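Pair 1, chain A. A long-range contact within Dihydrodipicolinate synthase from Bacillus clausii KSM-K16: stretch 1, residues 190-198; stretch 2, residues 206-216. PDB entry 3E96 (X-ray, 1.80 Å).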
# COMPACT_ATOMS: atom_id res chain seq x y z
N ALA A 190 6.39 -9.40 22.78
CA ALA A 190 7.78 -9.18 22.44
C ALA A 190 7.79 -7.83 21.72
O ALA A 190 7.14 -7.67 20.69
CB ALA A 190 8.28 -10.27 21.50
N TRP A 191 8.51 -6.85 22.27
CA TRP A 191 8.57 -5.54 21.64
C TRP A 191 9.80 -5.47 20.75
O TRP A 191 10.93 -5.49 21.23
CB TRP A 191 8.62 -4.44 22.70
CG TRP A 191 7.31 -4.25 23.39
CD1 TRP A 191 6.99 -4.63 24.67
CD2 TRP A 191 6.13 -3.66 22.84
NE1 TRP A 191 5.68 -4.30 24.94
CE2 TRP A 191 5.13 -3.70 23.83
CE3 TRP A 191 5.83 -3.09 21.59
CZ2 TRP A 191 3.84 -3.20 23.62
CZ3 TRP A 191 4.54 -2.59 21.38
CH2 TRP A 191 3.57 -2.65 22.40
N ILE A 192 9.55 -5.37 19.44
CA ILE A 192 10.62 -5.34 18.44
C ILE A 192 10.72 -4.00 17.70
O ILE A 192 9.72 -3.47 17.23
CB ILE A 192 10.39 -6.45 17.40
CG1 ILE A 192 10.35 -7.81 18.10
CG2 ILE A 192 11.48 -6.43 16.33
CD1 ILE A 192 9.75 -8.93 17.25
N CYS A 193 11.94 -3.47 17.59
CA CYS A 193 12.13 -2.23 16.85
C CYS A 193 12.03 -2.61 15.38
O CYS A 193 12.90 -3.31 14.85
CB CYS A 193 13.51 -1.64 17.13
SG CYS A 193 13.92 -0.26 16.03
N GLY A 194 10.98 -2.15 14.71
CA GLY A 194 10.79 -2.49 13.31
C GLY A 194 11.52 -1.60 12.32
O GLY A 194 11.33 -1.76 11.11
N THR A 195 12.34 -0.68 12.81
CA THR A 195 13.06 0.23 11.93
C THR A 195 14.58 0.02 11.84
O THR A 195 15.32 0.90 11.41
CB THR A 195 12.74 1.69 12.30
OG1 THR A 195 12.88 1.87 13.71
CG2 THR A 195 11.30 2.03 11.89
N ALA A 196 15.01 -1.17 12.25
CA ALA A 196 16.39 -1.62 12.19
C ALA A 196 17.47 -0.93 13.02
O ALA A 196 17.20 -0.13 13.91
CB ALA A 196 16.83 -1.70 10.72
N GLU A 197 18.72 -1.27 12.70
CA GLU A 197 19.89 -0.79 13.42
C GLU A 197 20.04 0.70 13.71
O GLU A 197 20.57 1.05 14.77
CB GLU A 197 21.16 -1.32 12.74
CG GLU A 197 21.33 -2.84 12.90
CD GLU A 197 20.74 -3.64 11.75
OE1 GLU A 197 19.84 -3.13 11.05
OE2 GLU A 197 21.18 -4.80 11.55
N LYS A 198 19.61 1.57 12.81
CA LYS A 198 19.75 3.00 13.07
C LYS A 198 18.94 3.39 14.31
O LYS A 198 19.36 4.24 15.10
CB LYS A 198 19.26 3.83 11.88
CG LYS A 198 19.26 5.35 12.14
CD LYS A 198 18.88 6.14 10.90
CE LYS A 198 18.83 7.64 11.20
NZ LYS A 198 18.38 8.44 10.03
N ALA A 206 14.38 2.37 25.48
CA ALA A 206 12.98 2.61 25.79
C ALA A 206 12.14 1.37 26.08
O ALA A 206 10.97 1.48 26.46
CB ALA A 206 12.33 3.43 24.66
N GLY A 207 12.71 0.18 25.89
CA GLY A 207 11.95 -1.03 26.20
C GLY A 207 11.95 -2.17 25.19
O GLY A 207 11.48 -3.27 25.51
N ALA A 208 12.46 -1.93 23.99
CA ALA A 208 12.49 -2.98 22.97
C ALA A 208 13.55 -4.03 23.33
O ALA A 208 14.58 -3.69 23.92
CB ALA A 208 12.80 -2.38 21.60
N LYS A 209 13.30 -5.28 22.97
CA LYS A 209 14.25 -6.35 23.27
C LYS A 209 14.64 -7.13 22.02
O LYS A 209 15.16 -8.25 22.10
CB LYS A 209 13.69 -7.29 24.33
CG LYS A 209 13.55 -6.64 25.70
CD LYS A 209 12.97 -7.59 26.72
CE LYS A 209 12.86 -6.91 28.08
NZ LYS A 209 12.36 -7.85 29.12
N GLY A 210 14.39 -6.53 20.86
CA GLY A 210 14.73 -7.16 19.60
C GLY A 210 14.62 -6.11 18.51
O GLY A 210 14.12 -5.01 18.75
N PHE A 211 15.09 -6.43 17.31
CA PHE A 211 15.00 -5.49 16.19
C PHE A 211 15.08 -6.23 14.86
O PHE A 211 15.63 -7.32 14.78
CB PHE A 211 16.08 -4.40 16.30
CG PHE A 211 17.51 -4.91 16.24
CD1 PHE A 211 18.15 -5.11 15.02
CD2 PHE A 211 18.22 -5.14 17.42
CE1 PHE A 211 19.47 -5.53 14.97
CE2 PHE A 211 19.55 -5.57 17.38
CZ PHE A 211 20.18 -5.76 16.15
N THR A 212 14.48 -5.64 13.83
CA THR A 212 14.50 -6.22 12.50
C THR A 212 15.78 -5.79 11.82
O THR A 212 16.41 -4.81 12.24
CB THR A 212 13.31 -5.74 11.66
OG1 THR A 212 13.31 -4.31 11.61
CG2 THR A 212 12.00 -6.23 12.26
N SER A 213 16.18 -6.49 10.77
CA SER A 213 17.41 -6.13 10.08
C SER A 213 17.44 -6.60 8.64
O SER A 213 17.10 -7.74 8.34
CB SER A 213 18.62 -6.71 10.83
OG SER A 213 19.81 -6.49 10.09
N GLY A 214 17.84 -5.69 7.75
CA GLY A 214 17.98 -6.02 6.35
C GLY A 214 19.47 -6.17 6.12
O GLY A 214 19.92 -6.81 5.17
N LEU A 215 20.24 -5.58 7.02
CA LEU A 215 21.70 -5.64 6.95
C LEU A 215 22.21 -7.08 6.99
O LEU A 215 23.25 -7.39 6.42
CB LEU A 215 22.31 -4.83 8.10
CG LEU A 215 23.83 -4.81 8.26
CD1 LEU A 215 24.47 -4.25 7.00
CD2 LEU A 215 24.21 -3.95 9.46
N VAL A 216 21.47 -7.97 7.66
CA VAL A 216 21.89 -9.37 7.76
C VAL A 216 22.03 -10.05 6.40
O VAL A 216 22.69 -11.09 6.30
CB VAL A 216 20.91 -10.20 8.63
CG1 VAL A 216 20.93 -9.69 10.06
CG2 VAL A 216 19.51 -10.15 8.05
O HOH W 1 19.30 -3.33 8.50

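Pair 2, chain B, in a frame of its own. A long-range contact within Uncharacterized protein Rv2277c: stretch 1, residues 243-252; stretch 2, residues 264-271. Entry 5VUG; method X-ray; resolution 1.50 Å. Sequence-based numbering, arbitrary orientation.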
# COMPACT_ATOMS: atom_id res chain seq x y z
N GLY B 243 4.46 25.97 -6.22
CA GLY B 243 3.19 26.66 -6.09
C GLY B 243 1.99 25.77 -5.85
O GLY B 243 0.86 26.28 -5.84
N MSE B 244 2.17 24.46 -5.68
CA MSE B 244 1.05 23.60 -5.31
C MSE B 244 0.47 24.00 -3.96
O MSE B 244 1.18 24.50 -3.09
CB MSE B 244 1.47 22.12 -5.23
CG MSE B 244 1.82 21.48 -6.57
SE MSE B 244 1.70 19.51 -6.50
CE MSE B 244 -0.19 19.28 -6.86
N LYS B 245 -0.83 23.77 -3.80
CA LYS B 245 -1.51 23.96 -2.53
C LYS B 245 -2.12 22.62 -2.13
O LYS B 245 -2.61 21.89 -2.99
CB LYS B 245 -2.61 25.03 -2.66
CG LYS B 245 -2.05 26.40 -3.05
CD LYS B 245 -3.16 27.39 -3.36
CE LYS B 245 -2.59 28.77 -3.68
NZ LYS B 245 -3.65 29.81 -3.86
N VAL B 246 -2.04 22.28 -0.84
CA VAL B 246 -2.43 20.96 -0.37
C VAL B 246 -3.49 21.07 0.72
O VAL B 246 -3.38 21.89 1.64
CB VAL B 246 -1.23 20.08 0.06
CG1 VAL B 246 -0.36 19.73 -1.16
CG2 VAL B 246 -0.40 20.77 1.13
N MSE B 247 -4.51 20.23 0.60
CA MSE B 247 -5.60 20.18 1.57
C MSE B 247 -5.69 18.83 2.25
O MSE B 247 -5.61 17.78 1.59
CB MSE B 247 -6.94 20.49 0.89
CG MSE B 247 -8.14 20.55 1.86
SE MSE B 247 -9.82 20.94 0.93
CE MSE B 247 -9.26 22.46 -0.12
N GLY B 248 -5.85 18.84 3.57
CA GLY B 248 -6.13 17.62 4.30
C GLY B 248 -7.62 17.35 4.34
O GLY B 248 -8.39 18.23 4.74
N PHE B 249 -8.06 16.18 3.88
CA PHE B 249 -9.47 15.83 3.94
C PHE B 249 -9.78 15.16 5.28
O PHE B 249 -8.90 14.60 5.95
CB PHE B 249 -9.83 14.84 2.82
CG PHE B 249 -9.67 15.38 1.42
CD1 PHE B 249 -9.64 16.74 1.16
CD2 PHE B 249 -9.59 14.50 0.34
CE1 PHE B 249 -9.53 17.22 -0.15
CE2 PHE B 249 -9.46 14.96 -0.96
CZ PHE B 249 -9.43 16.33 -1.21
N ALA B 250 -11.06 15.19 5.65
CA ALA B 250 -11.55 14.47 6.84
C ALA B 250 -10.80 14.88 8.11
O ALA B 250 -10.34 14.04 8.89
CB ALA B 250 -11.53 12.95 6.62
N VAL B 251 -10.67 16.19 8.30
CA VAL B 251 -10.04 16.75 9.49
C VAL B 251 -11.14 16.92 10.53
O VAL B 251 -12.01 17.78 10.39
CB VAL B 251 -9.33 18.07 9.17
CG1 VAL B 251 -8.76 18.73 10.44
CG2 VAL B 251 -8.23 17.83 8.11
N LYS B 252 -11.12 16.07 11.56
CA LYS B 252 -12.21 15.96 12.53
C LYS B 252 -11.82 16.38 13.94
O LYS B 252 -12.60 17.07 14.60
CB LYS B 252 -12.73 14.52 12.59
CG LYS B 252 -13.12 13.93 11.24
CD LYS B 252 -13.59 12.49 11.38
CE LYS B 252 -13.25 11.70 10.13
NZ LYS B 252 -11.77 11.71 9.92
N GLY B 264 2.01 22.40 7.96
CA GLY B 264 1.80 23.47 7.01
C GLY B 264 0.87 23.16 5.86
O GLY B 264 1.08 23.67 4.75
N LEU B 265 -0.15 22.33 6.07
CA LEU B 265 -1.17 22.18 5.03
C LEU B 265 -1.82 23.53 4.75
O LEU B 265 -2.08 24.32 5.66
CB LEU B 265 -2.25 21.19 5.48
CG LEU B 265 -1.84 19.74 5.71
CD1 LEU B 265 -3.07 18.89 6.01
CD2 LEU B 265 -1.06 19.19 4.52
N ASP B 266 -2.08 23.78 3.47
CA ASP B 266 -2.71 25.04 3.08
C ASP B 266 -4.15 25.12 3.57
O ASP B 266 -4.66 26.23 3.80
CB ASP B 266 -2.67 25.21 1.57
CG ASP B 266 -1.27 25.36 1.05
OD1 ASP B 266 -0.73 26.49 1.08
OD2 ASP B 266 -0.69 24.34 0.65
N ALA B 267 -4.82 23.97 3.72
CA ALA B 267 -6.24 23.95 4.03
C ALA B 267 -6.59 22.65 4.74
O ALA B 267 -5.91 21.63 4.56
CB ALA B 267 -7.07 24.07 2.75
N VAL B 268 -7.66 22.71 5.53
CA VAL B 268 -8.27 21.53 6.15
C VAL B 268 -9.75 21.51 5.83
O VAL B 268 -10.42 22.55 5.85
CB VAL B 268 -8.04 21.48 7.67
CG1 VAL B 268 -6.57 21.27 7.99
CG2 VAL B 268 -8.56 22.74 8.37
N LEU B 269 -10.27 20.32 5.54
CA LEU B 269 -11.66 20.14 5.13
C LEU B 269 -12.44 19.60 6.34
O LEU B 269 -12.19 18.48 6.79
CB LEU B 269 -11.71 19.16 3.96
CG LEU B 269 -13.03 18.95 3.21
CD1 LEU B 269 -13.61 20.28 2.74
CD2 LEU B 269 -12.79 18.04 2.00
N VAL B 270 -13.38 20.41 6.86
CA VAL B 270 -14.01 20.17 8.15
C VAL B 270 -15.53 20.02 8.02
O VAL B 270 -16.19 20.78 7.30
CB VAL B 270 -13.65 21.25 9.19
CG1 VAL B 270 -12.13 21.38 9.32
CG2 VAL B 270 -14.29 22.61 8.85
N ASP B 271 -16.09 19.05 8.75
CA ASP B 271 -17.54 18.87 8.78
C ASP B 271 -18.24 19.89 9.67
O ASP B 271 -19.44 20.13 9.49
CB ASP B 271 -17.92 17.47 9.26
CG ASP B 271 -17.62 16.38 8.24
OD1 ASP B 271 -17.01 16.68 7.20
OD2 ASP B 271 -18.01 15.22 8.49
O HOH W 2 -14.60 17.07 10.12

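Two neighbouring parallel strands need a regular ladder of main-chain hydrogen bonds, yet the side chains around that ladder can vary widely. Pair 1, from a dihydrodipicolinate synthase, and pair 2, from the uncharacterized protein Rv2277c, illustrate the principle. In each, a glycine with positive phi, Gly A207 or Gly B264, closes a helix in a Schellman motif, and the chain then enters a strand that runs parallel to the first. Fourteen central residues superpose with an RMSD of 0.9 Å, and the strand directions diverge by 41° in pair 1 and 28° in pair 2.

The ladder is the same in both pairs at its centre. Cys A193 N donates to Gly A210 O at 2.9 Å, and the matching Gly B248 N donates to Ala B267 O at 3.0 Å. One step on, Thr A212 N reaches Cys A193 O at 3.0 Å, just as Leu B269 N reaches Gly B248 O at 2.9 Å. The donor and acceptor of Cys A193, and of Gly B248, point to residues flanking their bridge partner; this is the pattern of a parallel bridge, and it sets Cys A193 beside Phe A211 and Gly B248 beside Val B268.

At the entrance to the ladder the solutions differ. Trp A191 O accepts a well-aligned bond from Lys A209 N at 2.9 Å. Its counterpart, Val B246 O, receives two weak ones, from Asp B266 N at 2.9 Å and Ala B267 N at 3.3 Å. Pair 2 adds a side-chain clasp: Asp B266 points toward the first strand, and its OD2 accepts from Val B246 N at 2.9 Å. The matching Lys A209 starts sideways, and its extended chain does not turn back to the first strand.

Bulk is also redistributed across the bridges. Where Cys A193 faces Phe A211, with CB to CB at 3.9 Å, pair 2 sets Gly B248 beside Val B268. The space above Gly B248 is taken by Leu B265: a CB on the glycine would lie 2.8 Å from Leu B265 CD1, a clash. Ala A208, at the leucine's position, is small enough to leave room for the cysteine. One position earlier, Ile A192 lies alongside Gly A210, which offers no side chain, whereas the selenomethionine Met B247 packs its CG 3.8 Å from Ala B267 CB.

Within the ladder itself, Thr A212 matches Leu B269. Thr A212 OG1 lies 3.4 Å from Cys A193 O, a weak hydrogen bond at most, whose proton has another acceptor within reach, while Leu B269, with the largest covered area in pair 2, packs its CD2 3.5 Å from Phe B249 CD1. Further along stretch 1, Ala A196 CA makes a CA-H...O contact with Thr A212 O at 3.2 Å; the matching Val B251 instead gives its N to Leu B269 O at 3.1 Å and places CG2 3.7 Å from Val B268 CB. Pair 1 extends its contact through Glu A197, whose OE2 accepts from Ser A213 OG at 2.6 Å; a water donates to OE1 of the same glutamate and accepts from Leu A215 N. In pair 2 a water links the stretches differently, donating to Val B251 O and accepting from Asp B271 N.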